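Nuclease NucT (Helicobacter pylori, PDB 6EHI) is a nuclease of the PLD-like family, built around a mixed beta sheet and paired with a second copy of the same chain in the assembly. Local coordinates at residues A[37-42]-A[121-126]; A[116-121]-A[134-139]. The protein carries 1 engineered substitution. All coordinates share one frame; numbering follows the deposited sequence.

In the fold
Interaction 1 and interaction 2 illustrate how one short run of chain can be paired within a mixed sheet at one end and tied to a loop leaving that sheet at the other. Along the sequence their segments alternate: 37-42, 116-121, 121-126, 134-139. Ser121 belongs to both contacts, whose centres lie about 12 Å apart. Interaction 2 pairs strand 116-120 with its antiparallel neighbour 134-139. Interaction 1 docks the loop after strand 116-120 on the loop that follows strand 33-38 and on Ile38 at that strand's end. Thus the 120-123 Gly-Ser-Ala-Asn run, matching the Gly-Ser-X-Asn signature of PLD-like proteins, has its serine bonded to strand 134-139 and its asparagine packed against 37-42.

Interaction 1 of 2, residues A[37-42]-A[121-126]; sequences AIYSFT and SANWSK. With ACT (acetate ion), chain M; GOL (glycerol), chain N.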
loop_
_atom_site.group_PDB
_atom_site.type_symbol
_atom_site.label_atom_id
_atom_site.label_comp_id
_atom_site.label_asym_id
_atom_site.label_seq_id
_atom_site.Cartn_x
_atom_site.Cartn_y
_atom_site.Cartn_z
ATOM N N ALA A 37 0.875 -9.076 -7.822
ATOM C CA ALA A 37 2.229 -8.727 -7.368
ATOM C C ALA A 37 2.161 -8.469 -5.897
ATOM O O ALA A 37 1.341 -7.646 -5.504
ATOM C CB ALA A 37 2.700 -7.525 -8.100
ATOM N N ILE A 38 2.902 -9.227 -5.087
ATOM C CA ILE A 38 2.794 -9.153 -3.637
ATOM C C ILE A 38 4.114 -9.217 -2.979
ATOM O O ILE A 38 4.892 -10.102 -3.252
ATOM C CB ILE A 38 1.843 -10.264 -3.159
ATOM C CG1 ILE A 38 1.484 -10.136 -1.667
ATOM C CG2 ILE A 38 2.285 -11.652 -3.605
ATOM C CD1 ILE A 38 0.712 -8.887 -1.339
ATOM N N TYR A 39 4.350 -8.298 -2.019
ATOM C CA TYR A 39 5.555 -8.256 -1.223
ATOM C C TYR A 39 5.649 -9.471 -0.315
ATOM O O TYR A 39 6.597 -10.283 -0.437
ATOM C CB TYR A 39 5.644 -6.928 -0.375
ATOM C CG TYR A 39 6.820 -6.939 0.525
ATOM C CD1 TYR A 39 8.101 -6.645 0.024
ATOM C CD2 TYR A 39 6.694 -7.335 1.881
ATOM C CE1 TYR A 39 9.204 -6.706 0.834
ATOM C CE2 TYR A 39 7.810 -7.429 2.679
ATOM C CZ TYR A 39 9.076 -7.138 2.102
ATOM O OH TYR A 39 10.241 -7.145 2.863
ATOM N N SER A 40 4.673 -9.629 0.622
ATOM C CA SER A 40 4.652 -10.770 1.528
ATOM C C SER A 40 3.277 -11.422 1.430
ATOM O O SER A 40 2.270 -10.725 1.468
ATOM C CB SER A 40 4.935 -10.334 2.984
ATOM O OG SER A 40 4.523 -11.306 3.935
ATOM N N PHE A 41 3.246 -12.756 1.335
ATOM C CA PHE A 41 2.039 -13.478 1.122
ATOM C C PHE A 41 2.182 -14.807 1.897
ATOM O O PHE A 41 2.775 -15.771 1.439
ATOM C CB PHE A 41 1.810 -13.669 -0.373
ATOM C CG PHE A 41 0.621 -14.464 -0.766
ATOM C CD1 PHE A 41 -0.363 -14.905 0.158
ATOM C CD2 PHE A 41 0.511 -14.896 -2.069
ATOM C CE1 PHE A 41 -1.440 -15.679 -0.239
ATOM C CE2 PHE A 41 -0.549 -15.702 -2.510
ATOM C CZ PHE A 41 -1.593 -16.039 -1.601
ATOM N N THR A 42 1.606 -14.807 3.081
ATOM C CA THR A 42 1.664 -15.930 3.998
ATOM C C THR A 42 0.271 -16.466 4.376
ATOM O O THR A 42 0.167 -17.522 4.953
ATOM C CB THR A 42 2.440 -15.549 5.273
ATOM O OG1 THR A 42 1.713 -14.496 5.921
ATOM C CG2 THR A 42 3.915 -15.122 5.009
ATOM N N SER A 121 -2.227 -1.024 1.131
ATOM C CA SER A 121 -1.065 -1.184 2.009
ATOM C C SER A 121 -0.889 -2.569 2.524
ATOM O O SER A 121 0.160 -2.837 3.093
ATOM C CB SER A 121 -1.207 -0.231 3.223
ATOM O OG SER A 121 -2.382 -0.481 4.014
ATOM N N ALA A 122 -1.894 -3.414 2.369
ATOM C CA ALA A 122 -1.920 -4.643 3.162
ATOM C C ALA A 122 -1.129 -5.776 2.438
ATOM O O ALA A 122 -1.549 -6.217 1.416
ATOM C CB ALA A 122 -3.331 -5.119 3.343
ATOM N N ASN A 123 -0.131 -6.307 3.149
ATOM C CA ASN A 123 0.462 -7.568 2.776
ATOM C C ASN A 123 -0.542 -8.668 3.018
ATOM O O ASN A 123 -1.559 -8.476 3.765
ATOM C CB ASN A 123 1.755 -7.790 3.525
ATOM C CG ASN A 123 2.869 -6.814 3.052
ATOM O OD1 ASN A 123 3.057 -6.641 1.821
ATOM N ND2 ASN A 123 3.643 -6.233 3.987
ATOM N N TRP A 124 -0.368 -9.782 2.337
ATOM C CA TRP A 124 -1.353 -10.892 2.356
ATOM C C TRP A 124 -0.936 -11.855 3.447
ATOM O O TRP A 124 -0.426 -12.925 3.211
ATOM C CB TRP A 124 -1.519 -11.550 0.989
ATOM C CG TRP A 124 -2.177 -10.677 -0.049
ATOM C CD1 TRP A 124 -2.443 -9.366 0.076
ATOM C CD2 TRP A 124 -2.517 -11.029 -1.360
ATOM N NE1 TRP A 124 -3.072 -8.933 -1.048
ATOM C CE2 TRP A 124 -3.104 -9.942 -1.944
ATOM C CE3 TRP A 124 -2.438 -12.252 -2.101
ATOM C CZ2 TRP A 124 -3.573 -9.945 -3.258
ATOM C CZ3 TRP A 124 -2.985 -12.299 -3.311
ATOM C CH2 TRP A 124 -3.515 -11.148 -3.918
ATOM N N SER A 125 -1.228 -11.402 4.665
ATOM C CA SER A 125 -0.859 -12.091 5.931
ATOM C C SER A 125 -2.030 -12.014 6.897
ATOM O O SER A 125 -2.839 -11.077 6.799
ATOM C CB SER A 125 0.345 -11.376 6.504
ATOM O OG SER A 125 0.059 -10.073 6.977
ATOM N N LYS A 126 -2.121 -12.973 7.822
ATOM C CA LYS A 126 -3.072 -12.829 8.896
ATOM C C LYS A 126 -2.788 -11.503 9.630
ATOM O O LYS A 126 -3.759 -10.811 9.993
ATOM C CB LYS A 126 -3.042 -14.063 9.790
ATOM C CG LYS A 126 -3.645 -15.266 9.059
ATOM C CD LYS A 126 -3.558 -16.573 9.862
ATOM C CE LYS A 126 -4.587 -16.663 10.962
ATOM N NZ LYS A 126 -3.916 -17.302 12.124
HETATM C C ACT M . -3.870 -4.937 -0.780
HETATM O O ACT M . -3.659 -3.853 -0.111
HETATM O OXT ACT M . -3.408 -6.023 -0.392
HETATM C CH3 ACT M . -4.704 -4.982 -2.025
HETATM C C1 GOL N . 3.275 -6.948 8.539
HETATM O O1 GOL N . 2.815 -6.921 9.834
HETATM C C2 GOL N . 2.896 -8.246 7.924
HETATM O O2 GOL N . 1.813 -7.969 7.029
HETATM C C3 GOL N . 4.110 -8.839 7.216
HETATM O O3 GOL N . 3.737 -9.800 6.214
HETATM O O HOH W 1 -0.326 -15.198 7.639
#
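Trp124 meets Phe41 and Ile38 through two different parts of its indole. The edge at CE3 stands over the centre of the Phe41 ring, 3.7 Å above its plane; the planes are 80° apart, a T-shaped (edge-to-face) pair. Ile38 instead comes over an indole face: its CD1 lies 3.6 Å from the centroid of the five-membered ring of Trp124, a CH-pi contact. Ile38 CG1 is anti to the backbone N (chi1 -171°), and CD1 beyond it rests nearest to Trp124 CD1. At another part of the indole edge, NE1 of Trp124 donates to OXT of an acetate ion (3.0 Å), whose other oxygen accepts from Ala122 N.

The backbones are bridged at Phe41 and Trp124. Trp124 N donates to Ser40 O at 2.9 Å, and Thr42 N donates to Trp124 O at 2.8 Å, so the main chain of Trp124, itself the centre of an inverse gamma turn, is gripped on both its N-H and its carbonyl. Nearby, Asn123 OD1 lies at the edge of the Tyr39 ring, 3.4 Å from Tyr39 CB, the amide and ring planes being 35° apart. The hydrogen bond of that oxygen comes from Lys108 NZ, joining the Asn of the Gly-Ser-X-Asn signature to strand 108-112.

Glycerol spans the segments, its O3 hydrogen-bonded to Ser40 OG and its O2 to Ser125 OG. Ser125 OG, at the N-cap of helix 126-130, also takes the N-H of Ala128.

Chemically the contact is divided: carbon packs the face and the CE3 edge of the indole, while its N-H is turned to the acetate. Ser40 OG, Ser125 OG, Ala122 N and Trp124 NE1 bind glycerol or acetate, both probably from the crystallisation liquor, consistent with a pocket beside the signature loop.

Interaction 2 of 2, residues A[116-121]-A[134-139]; sequences IVFLGS and EVLLKT
Ser121 OG is gripped by two groups of the facing strand: it accepts from Val135 N at 2.7 Å and donates to Glu134 OE1 at 2.8 Å, using the anti lone pair of that carboxylate oxygen. Its position between the backbone N and the carbonyl carbon (chi1 60°) turns the hydroxyl toward strand 134-139. Glu134 OE1 is held again by Asn106 ND2 of the second subunit. Ser121 N donates a hydrogen bond to Val135 O, so two more hydrogen bonds continue the pairing beyond residue 120, the hydroxyl oxygen serving where a backbone carbonyl would.

Strands 116-120 and 134-139 form an antiparallel pair inside the PLD-like sheet, with Val117-Thr139 and Leu119-Leu137 as hydrogen-bonded pairs, each with two reciprocal N-H...O bonds. Gly120 sits opposite Leu136, its CA 3.3 Å from Val135 O, and takes a positive phi of 142° that suits glycine.

On the face carrying Phe118, the Lys138 chain runs side by side with the aromatic side chain, and Lys138 CG is 4.2 Å from the ring centroid, an off-centre CH-pi contact. Leu136 CD2 comes to the ring edge, in its plane, 3.8 Å from Phe118 CD2, while helix 16-28 packs on this ring too. On the other face of the sheet, Val117 CG1 and Thr139 CG2 are pressed to 3.3 Å, and Leu119 and Leu137 pack against their counterparts in the second subunit.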
loop_
_atom_site.group_PDB
_atom_site.type_symbol
_atom_site.label_atom_id
_atom_site.label_comp_id
_atom_site.label_asym_id
_atom_site.label_seq_id
_atom_site.Cartn_x
_atom_site.Cartn_y
_atom_site.Cartn_z
ATOM N N ILE A 116 -11.291 -5.887 -12.296
ATOM C CA ILE A 116 -11.106 -5.357 -10.939
ATOM C C ILE A 116 -9.612 -5.229 -10.649
ATOM O O ILE A 116 -8.827 -6.016 -11.115
ATOM C CB ILE A 116 -11.645 -6.297 -9.787
ATOM C CG1 ILE A 116 -13.089 -6.750 -10.032
ATOM C CG2 ILE A 116 -11.527 -5.622 -8.435
ATOM C CD1 ILE A 116 -13.418 -8.010 -9.170
ATOM N N VAL A 117 -9.230 -4.132 -9.984
ATOM C CA VAL A 117 -7.904 -4.073 -9.366
ATOM C C VAL A 117 -8.042 -3.753 -7.886
ATOM O O VAL A 117 -8.882 -2.961 -7.459
ATOM C CB VAL A 117 -6.932 -3.174 -10.079
ATOM C CG1 VAL A 117 -7.445 -1.760 -10.140
ATOM C CG2 VAL A 117 -5.581 -3.278 -9.368
ATOM N N PHE A 118 -7.268 -4.517 -7.085
ATOM C CA PHE A 118 -7.119 -4.346 -5.628
ATOM C C PHE A 118 -5.767 -3.844 -5.359
ATOM O O PHE A 118 -4.743 -4.336 -5.873
ATOM C CB PHE A 118 -7.270 -5.693 -4.853
ATOM C CG PHE A 118 -8.634 -6.318 -4.966
ATOM C CD1 PHE A 118 -8.977 -7.194 -5.991
ATOM C CD2 PHE A 118 -9.572 -6.122 -3.957
ATOM C CE1 PHE A 118 -10.196 -7.785 -6.002
ATOM C CE2 PHE A 118 -10.843 -6.695 -3.998
ATOM C CZ PHE A 118 -11.151 -7.514 -5.024
ATOM N N LEU A 119 -5.702 -2.719 -4.679
ATOM C CA LEU A 119 -4.410 -2.213 -4.257
ATOM C C LEU A 119 -4.460 -1.551 -2.889
ATOM O O LEU A 119 -5.489 -1.448 -2.325
ATOM C CB LEU A 119 -3.801 -1.265 -5.330
ATOM C CG LEU A 119 -4.560 0.022 -5.659
ATOM C CD1 LEU A 119 -4.357 1.127 -4.623
ATOM C CD2 LEU A 119 -4.123 0.577 -6.960
ATOM N N GLY A 120 -3.340 -1.113 -2.322
ATOM C CA GLY A 120 -3.377 -0.604 -0.948
ATOM C C GLY A 120 -2.128 -1.029 -0.177
ATOM O O GLY A 120 -1.059 -1.274 -0.775
ATOM N N SER A 121 -2.227 -1.024 1.131
ATOM C CA SER A 121 -1.065 -1.184 2.009
ATOM C C SER A 121 -0.889 -2.569 2.524
ATOM O O SER A 121 0.160 -2.837 3.093
ATOM C CB SER A 121 -1.207 -0.231 3.223
ATOM O OG SER A 121 -2.382 -0.481 4.014
ATOM N N GLU A 134 -4.556 -0.663 8.009
ATOM C CA GLU A 134 -4.196 -0.809 6.599
ATOM C C GLU A 134 -5.250 -0.107 5.837
ATOM O O GLU A 134 -6.358 0.174 6.361
ATOM C CB GLU A 134 -4.250 -2.303 6.147
ATOM C CG GLU A 134 -3.369 -3.215 6.942
ATOM C CD GLU A 134 -1.921 -3.294 6.485
ATOM O OE1 GLU A 134 -1.425 -2.496 5.652
ATOM O OE2 GLU A 134 -1.200 -4.110 7.092
ATOM N N VAL A 135 -5.018 0.038 4.565
ATOM C CA VAL A 135 -6.083 0.331 3.634
ATOM C C VAL A 135 -6.067 -0.651 2.484
ATOM O O VAL A 135 -4.973 -1.011 1.922
ATOM C CB VAL A 135 -6.136 1.776 3.146
ATOM C CG1 VAL A 135 -6.462 2.736 4.276
ATOM C CG2 VAL A 135 -4.859 2.184 2.440
ATOM N N LEU A 136 -7.262 -0.960 1.983
ATOM C CA LEU A 136 -7.410 -1.844 0.799
ATOM C C LEU A 136 -8.421 -1.170 -0.115
ATOM O O LEU A 136 -9.569 -0.848 0.356
ATOM C CB LEU A 136 -7.867 -3.226 1.211
ATOM C CG LEU A 136 -7.749 -4.300 0.147
ATOM C CD1 LEU A 136 -7.497 -5.638 0.825
ATOM C CD2 LEU A 136 -9.018 -4.384 -0.626
ATOM N N LEU A 137 -8.044 -0.888 -1.342
ATOM C CA LEU A 137 -8.936 -0.265 -2.335
ATOM C C LEU A 137 -9.230 -1.198 -3.476
ATOM O O LEU A 137 -8.317 -1.767 -4.075
ATOM C CB LEU A 137 -8.349 1.009 -2.875
ATOM C CG LEU A 137 -9.381 1.715 -3.811
ATOM C CD1 LEU A 137 -9.951 2.851 -3.017
ATOM C CD2 LEU A 137 -8.834 2.184 -5.095
ATOM N N LYS A 138 -10.501 -1.411 -3.729
ATOM C CA LYS A 138 -11.012 -2.107 -4.919
ATOM C C LYS A 138 -11.559 -1.104 -5.897
ATOM O O LYS A 138 -12.280 -0.165 -5.480
ATOM C CB LYS A 138 -12.134 -3.027 -4.520
ATOM C CG LYS A 138 -12.742 -3.862 -5.621
ATOM C CD LYS A 138 -13.854 -4.757 -5.029
ATOM C CE LYS A 138 -14.689 -5.396 -6.118
ATOM N NZ LYS A 138 -15.888 -5.981 -5.459
ATOM N N THR A 139 -11.134 -1.222 -7.131
ATOM C CA THR A 139 -11.714 -0.409 -8.199
ATOM C C THR A 139 -11.984 -1.175 -9.440
ATOM O O THR A 139 -11.271 -2.130 -9.782
ATOM C CB THR A 139 -10.914 0.866 -8.478
ATOM O OG1 THR A 139 -11.606 1.723 -9.422
ATOM C CG2 THR A 139 -9.588 0.566 -9.058
#